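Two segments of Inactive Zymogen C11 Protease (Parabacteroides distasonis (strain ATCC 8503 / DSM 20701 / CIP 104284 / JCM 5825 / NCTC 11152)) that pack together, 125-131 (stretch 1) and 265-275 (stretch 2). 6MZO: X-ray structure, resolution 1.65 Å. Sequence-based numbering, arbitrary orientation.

Stretch 1 125-131: IYSYLRS
Stretch 2, residues 265-275: MEYLTPNYHAL

Stretch 1 ends a helix: residues 125 to 128 are helical, Leu129 N donates a hydrogen bond to Ile125 O at 2.7 Å, and Leu129 (phi/psi -88/12) is the first residue to leave helical angles. Arg130 (58/36; m,t,t) is left-handed, and Ser131 N (phi -119) donates a hydrogen bond to Tyr126 O at 2.9 Å. Stretch 2 runs past this terminus without regular helix or strand, extended residues being interrupted at Leu268, Pro270, Asn271 and Ala274. The CA atoms of Leu129 and Tyr272 lie 5.8 Å apart, those of Ser131 and Thr269 7.1 Å. No direct hydrogen bond crosses the contact, which buries 454 Å² and rests on packing and one water.

Met265 (-116/-42) is out of reach; its N donates a hydrogen bond to Leu275 O at 3.0 Å, and Glu266 N donates to Leu275 O at 2.9 Å, closing the stretch into a loop. The buried Glu266 (-101/138; chi1 t, chi2 -109°, chi3 -46°) braces that loop. Its OE1 accepts from Ala274 N at 2.6 Å and, weakly, from Leu275 N at 3.4 Å; its OE2 accepts from Leu268 N at 3.0 Å. A carboxylate suits this place because it satisfies several backbone NH groups at once; Glu266 OE2 also lies 3.9 Å from Leu129 CD1.

Tyr267 (-146/70) is out of reach. Leu268 (-95/-22; m,t) gives an apolar side chain to the Tyr126 ring, Leu268 CB to Tyr126 CE2 at 4.3 Å. Tyr126 (chi1 m, chi2 89°) starts sideways, but its length brings its end nearer. A water lies 2.9 Å from Tyr126 OH and donates to Leu268 O at 2.7 Å.

Thr269 (-138/158; p) combines a methyl with a hydroxyl: Thr269 CG2 lies 3.9 Å from Tyr126 CD2 and 3.7 Å from Ser131 OG, and Thr269 OG1 4.1 Å from Leu129 CD1. Pro270 (-83/-18) and Asn271 (-104/-49; m, chi2 -62°) lead to Tyr272 without touching stretch 1.

The broad ring of Tyr272 (-117/140; chi1 m, chi2 -78°) spans two neighbours obliquely, Tyr272 CD2 to Leu129 O at 3.8 Å and Tyr272 CE2 to CD of the poorly ordered Arg130 at 4.4 Å; Tyr272 CB is 4.2 Å from Leu129 CD2. His273 (-123/147; m) points away, yet His273 C is 4.1 Å from Leu129 CD2. Ala274 (-91/-41) points toward stretch 1; its methyl, the whole side chain, makes an apolar contact, Ala274 CB to Leu129 CD2 at 4.3 Å. Leu129 (m,t), with 108 Å² covered, is thus the centre. Leu275 (-112/133; m,t) is extended and beyond reach.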

# COMPACT_ATOMS: atom_id res chain seq x y z
N ILE A 125 3.98 14.51 -10.07
CA ILE A 125 3.83 15.00 -8.69
C ILE A 125 4.81 16.09 -8.32
O ILE A 125 4.44 17.07 -7.66
CB ILE A 125 3.96 13.88 -7.63
CG1 ILE A 125 3.66 14.42 -6.23
CG2 ILE A 125 5.33 13.21 -7.69
CD1 ILE A 125 2.28 15.03 -6.08
N TYR A 126 6.06 15.94 -8.75
CA TYR A 126 7.08 16.93 -8.40
C TYR A 126 6.73 18.26 -9.04
O TYR A 126 6.87 19.32 -8.42
CB TYR A 126 8.47 16.46 -8.84
CG TYR A 126 9.01 15.27 -8.06
CD1 TYR A 126 8.74 13.96 -8.47
CD2 TYR A 126 9.78 15.46 -6.93
CE1 TYR A 126 9.24 12.89 -7.75
CE2 TYR A 126 10.28 14.40 -6.21
CZ TYR A 126 10.01 13.11 -6.63
OH TYR A 126 10.51 12.07 -5.89
N SER A 127 6.27 18.18 -10.29
CA SER A 127 5.80 19.33 -11.05
C SER A 127 4.59 19.95 -10.33
O SER A 127 4.52 21.17 -10.14
CB SER A 127 5.46 18.91 -12.48
OG SER A 127 4.43 19.69 -13.06
N TYR A 128 3.67 19.10 -9.89
CA TYR A 128 2.48 19.56 -9.18
C TYR A 128 2.84 20.16 -7.80
O TYR A 128 2.10 21.02 -7.33
CB TYR A 128 1.45 18.43 -8.99
CG TYR A 128 0.77 17.93 -10.27
CD1 TYR A 128 0.96 18.54 -11.50
CD2 TYR A 128 -0.07 16.84 -10.22
CE1 TYR A 128 0.33 18.06 -12.64
CE2 TYR A 128 -0.70 16.35 -11.35
CZ TYR A 128 -0.50 16.96 -12.56
OH TYR A 128 -1.14 16.44 -13.68
N LEU A 129 3.94 19.71 -7.19
CA LEU A 129 4.42 20.27 -5.91
C LEU A 129 5.33 21.46 -6.13
O LEU A 129 6.00 21.91 -5.21
CB LEU A 129 5.15 19.22 -5.07
CG LEU A 129 4.19 18.17 -4.51
CD1 LEU A 129 4.90 16.99 -3.81
CD2 LEU A 129 3.20 18.80 -3.56
N ARG A 130 5.34 21.95 -7.37
CA ARG A 130 6.16 23.12 -7.75
C ARG A 130 7.68 22.96 -7.50
O ARG A 130 8.37 23.93 -7.18
CB ARG A 130 5.64 24.38 -7.03
CG ARG A 130 4.24 24.80 -7.45
CD ARG A 130 3.87 26.13 -6.83
NE ARG A 130 2.81 26.80 -7.59
CZ ARG A 130 2.28 27.97 -7.26
NH1 ARG A 130 2.72 28.63 -6.19
NH2 ARG A 130 1.31 28.50 -8.02
N SER A 131 8.21 21.74 -7.69
CA SER A 131 9.64 21.46 -7.52
C SER A 131 10.33 20.94 -8.80
O SER A 131 9.68 20.57 -9.78
CB SER A 131 9.84 20.44 -6.38
OG SER A 131 10.98 19.61 -6.58
N MET A 265 3.18 13.68 6.64
CA MET A 265 3.31 12.23 6.33
C MET A 265 4.19 12.06 5.12
O MET A 265 5.03 11.15 5.11
CB MET A 265 1.91 11.59 6.11
CG MET A 265 1.20 11.41 7.47
SD MET A 265 1.84 9.94 8.39
CE MET A 265 2.15 10.61 10.03
N GLU A 266 4.02 12.90 4.11
CA GLU A 266 4.82 12.82 2.89
C GLU A 266 5.92 13.87 2.89
O GLU A 266 5.69 15.02 3.27
CB GLU A 266 3.93 12.98 1.66
CG GLU A 266 4.69 13.00 0.34
CD GLU A 266 4.71 14.37 -0.30
OE1 GLU A 266 3.64 15.01 -0.36
OE2 GLU A 266 5.79 14.80 -0.75
N TYR A 267 7.11 13.47 2.46
CA TYR A 267 8.25 14.38 2.41
C TYR A 267 9.16 14.08 1.22
O TYR A 267 10.28 13.60 1.39
CB TYR A 267 9.05 14.32 3.71
CG TYR A 267 9.94 15.51 3.94
CD1 TYR A 267 9.41 16.73 4.34
CD2 TYR A 267 11.31 15.43 3.76
CE1 TYR A 267 10.22 17.83 4.56
CE2 TYR A 267 12.13 16.52 3.98
CZ TYR A 267 11.58 17.72 4.37
OH TYR A 267 12.39 18.81 4.58
N LEU A 268 8.67 14.36 0.02
CA LEU A 268 9.44 14.12 -1.20
C LEU A 268 10.17 15.38 -1.62
O LEU A 268 11.16 15.32 -2.35
CB LEU A 268 8.52 13.64 -2.33
CG LEU A 268 7.77 12.33 -2.08
CD1 LEU A 268 6.49 12.28 -2.90
CD2 LEU A 268 8.66 11.13 -2.38
N THR A 269 9.68 16.53 -1.16
CA THR A 269 10.29 17.82 -1.48
C THR A 269 10.31 18.66 -0.21
O THR A 269 9.56 18.40 0.76
CB THR A 269 9.49 18.56 -2.59
OG1 THR A 269 8.16 18.85 -2.12
CG2 THR A 269 9.38 17.72 -3.83
N PRO A 270 11.19 19.64 -0.17
CA PRO A 270 11.33 20.43 1.05
C PRO A 270 10.32 21.55 1.22
O PRO A 270 10.19 22.00 2.34
CB PRO A 270 12.74 21.00 0.91
CG PRO A 270 12.95 21.12 -0.58
CD PRO A 270 12.32 19.85 -1.10
N ASN A 271 9.62 22.01 0.19
CA ASN A 271 8.75 23.19 0.35
C ASN A 271 7.24 22.95 0.43
O ASN A 271 6.55 23.58 1.24
CB ASN A 271 9.01 24.13 -0.80
CG ASN A 271 10.33 24.79 -0.66
OD1 ASN A 271 10.54 25.51 0.31
ND2 ASN A 271 11.25 24.52 -1.59
N TYR A 272 6.70 22.17 -0.48
CA TYR A 272 5.27 21.85 -0.41
C TYR A 272 5.14 20.34 -0.22
O TYR A 272 5.93 19.58 -0.81
CB TYR A 272 4.51 22.29 -1.68
CG TYR A 272 4.43 23.80 -1.77
CD1 TYR A 272 3.49 24.50 -1.00
CD2 TYR A 272 5.26 24.49 -2.58
CE1 TYR A 272 3.41 25.86 -1.06
CE2 TYR A 272 5.21 25.83 -2.62
CZ TYR A 272 4.27 26.51 -1.88
OH TYR A 272 4.25 27.89 -2.00
N HIS A 273 4.19 19.93 0.61
CA HIS A 273 3.92 18.50 0.81
C HIS A 273 2.46 18.28 0.49
O HIS A 273 1.64 19.17 0.77
CB HIS A 273 4.21 18.05 2.28
CG HIS A 273 5.45 18.66 2.84
ND1 HIS A 273 6.69 18.46 2.28
CD2 HIS A 273 5.64 19.54 3.87
CE1 HIS A 273 7.60 19.19 2.91
NE2 HIS A 273 6.99 19.85 3.89
N ALA A 274 2.10 17.11 -0.04
CA ALA A 274 0.72 16.79 -0.36
C ALA A 274 0.04 16.10 0.82
O ALA A 274 -1.14 16.39 1.09
CB ALA A 274 0.70 15.88 -1.60
N LEU A 275 0.76 15.19 1.47
CA LEU A 275 0.05 14.30 2.43
C LEU A 275 0.45 14.55 3.86
O LEU A 275 1.65 14.63 4.19
CB LEU A 275 0.31 12.83 2.10
CG LEU A 275 0.21 12.43 0.66
CD1 LEU A 275 0.48 10.88 0.55
CD2 LEU A 275 -1.21 12.67 0.16
O HOH W 1 11.97 13.14 -3.65